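PDB 5NCR: tyrosine phosphatase from Orf virus, which probably removes phosphate from phosphorylated proteins as a homodimeric phosphatase with triple substrate specificity, and is linked to viral evasion of host interferon signalling. Local coordinates for residues Y75-R80 and A88-A93; K96-L101 and K106-H111. The protein carries 2 engineered substitutions. All coordinates share one frame; numbering follows the deposited sequence.

Interaction 1. Residues Y75-R80 and A88-A93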
ATOM      1  N   TYR B  75     -12.717 -27.735  16.613  1.00 34.50           N
ATOM      2  CA  TYR B  75     -13.515 -27.440  15.421  1.00 34.09           C
ATOM      3  C   TYR B  75     -12.571 -27.715  14.242  1.00 38.05           C
ATOM      4  O   TYR B  75     -11.450 -27.202  14.210  1.00 36.36           O
ATOM      5  CB  TYR B  75     -13.994 -25.979  15.421  1.00 34.85           C
ATOM      6  CG  TYR B  75     -14.862 -25.633  16.617  1.00 39.19           C
ATOM      7  CD1 TYR B  75     -16.205 -25.976  16.650  1.00 43.19           C
ATOM      8  CD2 TYR B  75     -14.336 -24.967  17.717  1.00 40.50           C
ATOM      9  CE1 TYR B  75     -16.996 -25.711  17.773  1.00 45.78           C
ATOM     10  CE2 TYR B  75     -15.131 -24.661  18.832  1.00 42.99           C
ATOM     11  CZ  TYR B  75     -16.471 -25.012  18.845  1.00 52.59           C
ATOM     12  OH  TYR B  75     -17.268 -24.704  19.936  1.00 55.71           O
ATOM     13  N   HIS B  76     -12.987 -28.589  13.330  1.00 34.08           N
ATOM     14  CA  HIS B  76     -12.181 -28.998  12.188  1.00 32.63           C
ATOM     15  C   HIS B  76     -12.666 -28.339  10.910  1.00 34.01           C
ATOM     16  O   HIS B  76     -13.816 -28.511  10.503  1.00 34.50           O
ATOM     17  CB  HIS B  76     -12.165 -30.541  12.077  1.00 35.32           C
ATOM     18  CG  HIS B  76     -11.233 -31.074  11.024  1.00 39.27           C
ATOM     19  ND1 HIS B  76     -11.600 -32.130  10.204  1.00 42.46           N
ATOM     20  CD2 HIS B  76      -9.989 -30.665  10.670  1.00 40.01           C
ATOM     21  CE1 HIS B  76     -10.565 -32.343   9.404  1.00 41.82           C
ATOM     22  NE2 HIS B  76      -9.577 -31.485   9.640  1.00 40.70           N
ATOM     23  N   ILE B  77     -11.805 -27.542  10.314  1.00 27.51           N
ATOM     24  CA  ILE B  77     -12.082 -26.836   9.066  1.00 27.53           C
ATOM     25  C   ILE B  77     -10.970 -27.314   8.136  1.00 32.76           C
ATOM     26  O   ILE B  77      -9.855 -26.778   8.151  1.00 32.70           O
ATOM     27  CB  ILE B  77     -12.196 -25.284   9.237  1.00 28.99           C
ATOM     28  CG1 ILE B  77     -13.263 -24.922  10.315  1.00 30.02           C
ATOM     29  CG2 ILE B  77     -12.567 -24.660   7.870  1.00 28.61           C
ATOM     30  CD1 ILE B  77     -13.141 -23.687  11.012  1.00 33.59           C
ATOM     31  N   PRO B  78     -11.170 -28.466   7.476  1.00 31.93           N
ATOM     32  CA  PRO B  78     -10.098 -28.981   6.606  1.00 32.57           C
ATOM     33  C   PRO B  78     -10.006 -28.122   5.368  1.00 36.86           C
ATOM     34  O   PRO B  78     -11.004 -27.781   4.748  1.00 38.79           O
ATOM     35  CB  PRO B  78     -10.491 -30.443   6.318  1.00 35.82           C
ATOM     36  CG  PRO B  78     -11.905 -30.591   6.817  1.00 40.71           C
ATOM     37  CD  PRO B  78     -12.403 -29.271   7.355  1.00 34.63           C
ATOM     38  N   LEU B  79      -8.826 -27.627   5.141  1.00 31.83           N
ATOM     39  CA  LEU B  79      -8.486 -26.769   4.033  1.00 30.10           C
ATOM     40  C   LEU B  79      -7.128 -27.196   3.572  1.00 33.02           C
ATOM     41  O   LEU B  79      -6.300 -27.685   4.368  1.00 30.91           O
ATOM     42  CB  LEU B  79      -8.385 -25.292   4.461  1.00 28.96           C
ATOM     43  CG  LEU B  79      -9.658 -24.514   4.721  1.00 33.89           C
ATOM     44  CD1 LEU B  79      -9.361 -23.248   5.433  1.00 34.33           C
ATOM     45  CD2 LEU B  79     -10.373 -24.174   3.466  1.00 35.65           C
ATOM     46  N   ARG B  80      -6.926 -27.011   2.257  1.00 31.05           N
ATOM     47  CA  ARG B  80      -5.686 -27.247   1.547  1.00 32.09           C
ATOM     48  C   ARG B  80      -5.040 -25.869   1.376  1.00 35.33           C
ATOM     49  O   ARG B  80      -5.738 -24.892   1.072  1.00 34.03           O
ATOM     50  CB  ARG B  80      -5.934 -27.901   0.166  1.00 32.63           C
ATOM     51  CG  ARG B  80      -4.631 -28.390  -0.477  1.00 40.38           C
ATOM     52  CD  ARG B  80      -4.813 -29.300  -1.677  1.00 45.19           C
ATOM     53  NE  ARG B  80      -3.520 -29.762  -2.190  1.00 55.57           N
ATOM     54  CZ  ARG B  80      -2.930 -29.324  -3.299  1.00 70.83           C
ATOM     55  NH1 ARG B  80      -3.523 -28.416  -4.062  1.00 51.50           N
ATOM     56  NH2 ARG B  80      -1.752 -29.811  -3.667  1.00 63.53           N
ATOM     57  N   ALA B  88     -14.265 -18.009   1.208  1.00 27.08           N
ATOM     58  CA  ALA B  88     -15.351 -17.020   1.223  1.00 27.87           C
ATOM     59  C   ALA B  88     -16.573 -17.480   2.006  1.00 31.96           C
ATOM     60  O   ALA B  88     -17.210 -16.640   2.623  1.00 31.83           O
ATOM     61  CB  ALA B  88     -15.756 -16.639  -0.193  1.00 29.16           C
ATOM     62  N   SER B  89     -16.916 -18.786   2.004  1.00 30.24           N
ATOM     63  CA  SER B  89     -18.072 -19.202   2.828  1.00 30.63           C
ATOM     64  C   SER B  89     -17.653 -19.684   4.242  1.00 30.68           C
ATOM     65  O   SER B  89     -18.443 -19.587   5.184  1.00 29.20           O
ATOM     66  CB  SER B  89     -18.968 -20.200   2.104  1.00 36.89           C
ATOM     67  OG  SER B  89     -18.267 -21.361   1.700  1.00 52.47           O
ATOM     68  N   ILE B  90     -16.393 -20.091   4.421  1.00 26.86           N
ATOM     69  CA  ILE B  90     -15.866 -20.502   5.735  1.00 25.68           C
ATOM     70  C   ILE B  90     -15.633 -19.267   6.640  1.00 27.43           C
ATOM     71  O   ILE B  90     -15.936 -19.300   7.841  1.00 24.95           O
ATOM     72  CB  ILE B  90     -14.551 -21.307   5.539  1.00 29.08           C
ATOM     73  CG1 ILE B  90     -14.833 -22.729   5.029  1.00 31.26           C
ATOM     74  CG2 ILE B  90     -13.650 -21.325   6.801  1.00 29.33           C
ATOM     75  CD1 ILE B  90     -13.632 -23.359   4.274  1.00 35.30           C
ATOM     76  N   MET B  91     -15.064 -18.191   6.057  1.00 25.24           N
ATOM     77  CA  MET B  91     -14.690 -16.987   6.802  1.00 26.13           C
ATOM     78  C   MET B  91     -15.828 -16.314   7.583  1.00 28.51           C
ATOM     79  O   MET B  91     -15.605 -16.061   8.761  1.00 27.90           O
ATOM     80  CB  MET B  91     -13.971 -15.960   5.915  1.00 29.79           C
ATOM     81  CG  MET B  91     -12.917 -15.162   6.675  1.00 34.83           C
ATOM     82  SD  MET B  91     -11.786 -16.159   7.725  1.00 39.77           S
ATOM     83  CE  MET B  91     -11.013 -17.211   6.547  1.00 35.60           C
ATOM     84  N   PRO B  92     -17.031 -16.039   7.022  1.00 26.71           N
ATOM     85  CA  PRO B  92     -18.084 -15.402   7.844  1.00 27.31           C
ATOM     86  C   PRO B  92     -18.449 -16.215   9.086  1.00 29.53           C
ATOM     87  O   PRO B  92     -18.613 -15.635  10.154  1.00 29.08           O
ATOM     88  CB  PRO B  92     -19.271 -15.269   6.879  1.00 30.22           C
ATOM     89  CG  PRO B  92     -18.652 -15.287   5.519  1.00 34.39           C
ATOM     90  CD  PRO B  92     -17.508 -16.263   5.637  1.00 28.48           C
ATOM     91  N   ALA B  93     -18.553 -17.544   8.957  1.00 25.53           N
ATOM     92  CA  ALA B  93     -18.874 -18.422  10.088  1.00 25.93           C
ATOM     93  C   ALA B  93     -17.733 -18.493  11.062  1.00 28.22           C
ATOM     94  O   ALA B  93     -17.960 -18.419  12.262  1.00 29.14           O
ATOM     95  CB  ALA B  93     -19.258 -19.809   9.608  1.00 27.55           C
TER
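Ile90, near the start of helix 90-103, overlaps both Ile77 and Leu79, the two residues of 75-80 that meet it as the chain leaves edge strand 73-76. Its branches divide the work. CG2 packs against Ile77 CG2 at 3.7 Å, the two isoleucines sliding past each other in opposite directions. CD1 continues to Leu79 CD2 at 3.5 Å, a tight, tip-to-tip methyl contact. The extended second torsion of Ile90 (chi2 156°) carries CD1 to that far end, yet CD1 still lies 4.0 Å from Ile77 CG2. On the partner side, with Ile77 CG1 beside the backbone N (chi1 -55°), the CG2 branch falls anti to that N and meets Ile90. Val59 of strand 57-60 and Leu94 of the helix also pack on Ile77, while Met61 and Ile87 also touch the buried Leu79. The contact thus holds the start of the helix against the chain emerging from the sheet, within the beta-alpha-beta crossover of the phosphatase domain. With 131 Å² buried, every touching side-chain atom a carbon, and no polar pair between the segments, the contact rests on hydrophobic burial and van der Waals packing.

Interaction 2. Residues K96-L101 and K106-H111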
ATOM      1  N   LYS B  96     -17.356 -15.202  13.168  1.00 26.30           N
ATOM      2  CA  LYS B  96     -18.463 -15.153  14.118  1.00 27.43           C
ATOM      3  C   LYS B  96     -18.198 -16.112  15.269  1.00 32.20           C
ATOM      4  O   LYS B  96     -18.367 -15.731  16.432  1.00 32.99           O
ATOM      5  CB  LYS B  96     -19.791 -15.469  13.418  1.00 32.07           C
ATOM      6  CG  LYS B  96     -21.003 -15.053  14.246  1.00 42.95           C
ATOM      7  CD  LYS B  96     -22.324 -15.311  13.538  1.00 54.09           C
ATOM      8  CE  LYS B  96     -23.502 -14.967  14.431  1.00 65.30           C
ATOM      9  NZ  LYS B  96     -23.732 -15.985  15.499  1.00 78.02           N
ATOM     10  N   LEU B  97     -17.693 -17.323  14.957  1.00 28.96           N
ATOM     11  CA  LEU B  97     -17.329 -18.334  15.956  1.00 28.68           C
ATOM     12  C   LEU B  97     -16.204 -17.805  16.881  1.00 31.69           C
ATOM     13  O   LEU B  97     -16.300 -17.952  18.094  1.00 32.51           O
ATOM     14  CB  LEU B  97     -16.898 -19.653  15.257  1.00 27.89           C
ATOM     15  CG  LEU B  97     -16.189 -20.753  16.102  1.00 31.85           C
ATOM     16  CD1 LEU B  97     -17.076 -21.287  17.177  1.00 33.63           C
ATOM     17  CD2 LEU B  97     -15.718 -21.872  15.226  1.00 32.61           C
ATOM     18  N   LEU B  98     -15.146 -17.218  16.305  1.00 27.14           N
ATOM     19  CA  LEU B  98     -14.037 -16.672  17.090  1.00 25.67           C
ATOM     20  C   LEU B  98     -14.487 -15.512  17.975  1.00 31.57           C
ATOM     21  O   LEU B  98     -14.088 -15.447  19.141  1.00 32.33           O
ATOM     22  CB  LEU B  98     -12.851 -16.288  16.197  1.00 23.27           C
ATOM     23  CG  LEU B  98     -12.156 -17.457  15.469  1.00 23.72           C
ATOM     24  CD1 LEU B  98     -11.124 -16.957  14.501  1.00 22.28           C
ATOM     25  CD2 LEU B  98     -11.544 -18.469  16.443  1.00 22.55           C
ATOM     26  N   ALA B  99     -15.384 -14.652  17.457  1.00 28.07           N
ATOM     27  CA  ALA B  99     -15.940 -13.543  18.236  1.00 30.99           C
ATOM     28  C   ALA B  99     -16.794 -14.069  19.433  1.00 38.09           C
ATOM     29  O   ALA B  99     -16.745 -13.495  20.526  1.00 38.95           O
ATOM     30  CB  ALA B  99     -16.776 -12.640  17.346  1.00 32.07           C
ATOM     31  N   ARG B 100     -17.539 -15.177  19.230  1.00 34.85           N
ATOM     32  CA  ARG B 100     -18.361 -15.803  20.268  1.00 37.10           C
ATOM     33  C   ARG B 100     -17.461 -16.415  21.356  1.00 40.04           C
ATOM     34  O   ARG B 100     -17.765 -16.271  22.546  1.00 42.07           O
ATOM     35  CB  ARG B 100     -19.287 -16.874  19.662  1.00 38.52           C
ATOM     36  CG  ARG B 100     -20.525 -17.178  20.495  1.00 59.46           C
ATOM     37  CD  ARG B 100     -21.190 -18.494  20.102  1.00 73.72           C
ATOM     38  NE  ARG B 100     -20.577 -19.649  20.774  1.00 79.89           N
ATOM     39  CZ  ARG B 100     -20.064 -20.703  20.145  1.00 93.62           C
ATOM     40  NH1 ARG B 100     -20.095 -20.775  18.822  1.00 83.75           N
ATOM     41  NH2 ARG B 100     -19.518 -21.698  20.836  1.00 79.66           N
ATOM     42  N   LEU B 101     -16.362 -17.096  20.956  1.00 33.23           N
ATOM     43  CA  LEU B 101     -15.423 -17.714  21.909  1.00 32.58           C
ATOM     44  C   LEU B 101     -14.709 -16.636  22.745  1.00 35.35           C
ATOM     45  O   LEU B 101     -14.552 -16.804  23.947  1.00 35.60           O
ATOM     46  CB  LEU B 101     -14.418 -18.653  21.202  1.00 30.74           C
ATOM     47  CG  LEU B 101     -15.034 -19.854  20.454  1.00 34.21           C
ATOM     48  CD1 LEU B 101     -14.046 -20.522  19.516  1.00 32.11           C
ATOM     49  CD2 LEU B 101     -15.635 -20.868  21.407  1.00 40.08           C
ATOM     50  N   LYS B 106     -13.203 -17.712  26.348  1.00 37.43           N
ATOM     51  CA  LYS B 106     -12.678 -19.059  26.122  1.00 34.63           C
ATOM     52  C   LYS B 106     -11.380 -18.993  25.287  1.00 35.62           C
ATOM     53  O   LYS B 106     -11.421 -18.639  24.108  1.00 33.64           O
ATOM     54  CB  LYS B 106     -13.724 -19.942  25.432  1.00 35.07           C
ATOM     55  CG  LYS B 106     -14.924 -20.292  26.285  1.00 39.06           C
ATOM     56  CD  LYS B 106     -15.832 -21.239  25.513  1.00 52.83           C
ATOM     57  CE  LYS B 106     -17.007 -21.733  26.324  1.00 70.74           C
ATOM     58  NZ  LYS B 106     -17.845 -22.676  25.538  1.00 83.79           N
ATOM     59  N   PRO B 107     -10.217 -19.331  25.899  1.00 32.50           N
ATOM     60  CA  PRO B 107      -8.935 -19.286  25.161  1.00 29.30           C
ATOM     61  C   PRO B 107      -8.965 -20.276  24.008  1.00 31.97           C
ATOM     62  O   PRO B 107      -9.320 -21.454  24.183  1.00 30.59           O
ATOM     63  CB  PRO B 107      -7.899 -19.660  26.226  1.00 32.05           C
ATOM     64  CG  PRO B 107      -8.593 -19.382  27.547  1.00 38.27           C
ATOM     65  CD  PRO B 107     -10.017 -19.773  27.293  1.00 34.36           C
ATOM     66  N   THR B 108      -8.731 -19.750  22.798  1.00 28.66           N
ATOM     67  CA  THR B 108      -8.838 -20.503  21.560  1.00 27.01           C
ATOM     68  C   THR B 108      -7.566 -20.441  20.759  1.00 28.01           C
ATOM     69  O   THR B 108      -6.999 -19.366  20.582  1.00 26.14           O
ATOM     70  CB  THR B 108     -10.040 -19.977  20.758  1.00 33.12           C
ATOM     71  OG1 THR B 108     -11.202 -20.136  21.560  1.00 34.85           O
ATOM     72  CG2 THR B 108     -10.215 -20.665  19.383  1.00 27.53           C
ATOM     73  N   LEU B 109      -7.148 -21.605  20.243  1.00 23.95           N
ATOM     74  CA  LEU B 109      -5.995 -21.705  19.369  1.00 23.34           C
ATOM     75  C   LEU B 109      -6.421 -22.062  17.932  1.00 24.79           C
ATOM     76  O   LEU B 109      -6.898 -23.161  17.679  1.00 25.36           O
ATOM     77  CB  LEU B 109      -4.973 -22.726  19.935  1.00 24.14           C
ATOM     78  CG  LEU B 109      -3.727 -22.955  19.060  1.00 26.95           C
ATOM     79  CD1 LEU B 109      -2.847 -21.690  18.939  1.00 25.95           C
ATOM     80  CD2 LEU B 109      -2.961 -24.170  19.514  1.00 28.13           C
ATOM     81  N   VAL B 110      -6.205 -21.135  16.994  1.00 22.54           N
ATOM     82  CA  VAL B 110      -6.453 -21.332  15.573  1.00 21.62           C
ATOM     83  C   VAL B 110      -5.114 -21.796  14.998  1.00 22.77           C
ATOM     84  O   VAL B 110      -4.091 -21.117  15.155  1.00 20.39           O
ATOM     85  CB  VAL B 110      -6.971 -20.052  14.879  1.00 25.57           C
ATOM     86  CG1 VAL B 110      -7.349 -20.334  13.422  1.00 24.74           C
ATOM     87  CG2 VAL B 110      -8.149 -19.445  15.641  1.00 25.61           C
ATOM     88  N   HIS B 111      -5.104 -22.987  14.382  1.00 21.11           N
ATOM     89  CA  HIS B 111      -3.835 -23.528  13.889  1.00 20.05           C
ATOM     90  C   HIS B 111      -3.962 -24.279  12.564  1.00 25.33           C
ATOM     91  O   HIS B 111      -5.041 -24.732  12.171  1.00 23.91           O
ATOM     92  CB  HIS B 111      -3.162 -24.412  14.973  1.00 20.14           C
ATOM     93  CG  HIS B 111      -3.898 -25.696  15.197  1.00 24.23           C
ATOM     94  ND1 HIS B 111      -3.597 -26.842  14.465  1.00 26.50           N
ATOM     95  CD2 HIS B 111      -4.959 -25.959  15.999  1.00 26.18           C
ATOM     96  CE1 HIS B 111      -4.457 -27.766  14.872  1.00 26.08           C
ATOM     97  NE2 HIS B 111      -5.278 -27.292  15.811  1.00 26.65           N
TER
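Leu101 packs helix 90-103 onto strand 108-111 in the alpha/beta fold of the dual-specificity phosphatases, the return half of a beta-alpha-beta crossover; the axes of these short segments approach to 10.3 Å and run roughly antiparallel, at 154°. Its CB already meets Thr108, with OG1 3.6 Å away. From CG the side chain forks: CD1 abuts both branches of the threonine, 3.5 Å from OG1 and 3.8 Å from CG2, whereas CD2 meets the aliphatic chain of Lys106 at CD. With CG anti to its carbonyl carbon (chi1 -61°), the fork is set so that leucine and threonine cross at about a right angle. One turn earlier, Leu98 does the same for the next inward-facing strand residue: its CD2 touches Val110 CG2 at 3.6 Å and also lies beside the methyl of Thr108. From helix 118-134, Tyr126 touches Leu98 and Ala122 touches Val110, and Cys57 of the adjacent strand packs against Leu101 and Thr108; both leucines, Thr108 and Val110 are buried, while Lys106 is at the partly exposed margin.

The reversal between helix and strand is tied by backbone atoms: Lys106 N donates to Leu101 O at 2.9 Å and a nearly straight 167°, an i+5 to i bond near the helix C-terminus. Although Leu101 CB and CD1 lie against it, the Thr108 hydroxyl is satisfied within its own segment. OG1 donates to Lys106 O at 3.0 Å, approaching from above the carbonyl plane.

How the interactions relate
The two contacts follow one another along the chain and share helix 90-103: interaction 1 seats its N-terminal end, interaction 2 its later turns, with centres 13 Å apart. They fix the two ends of the helix in the crossover from strand 73-76 to strand 108-111, which are parallel and separated by strand 57-60. The contacts also meet directly, Tyr75 CG lying 4.1 Å from Leu97 CD2. Both lead toward the probable phosphate site. Strand 108-111 ends at His111, the position that in this family opens the signature phosphate-binding loop, and Arg118, matching the loop's closing arginine, donates through NH1 to Leu79 O. The helix thus packs against two elements that border this loop.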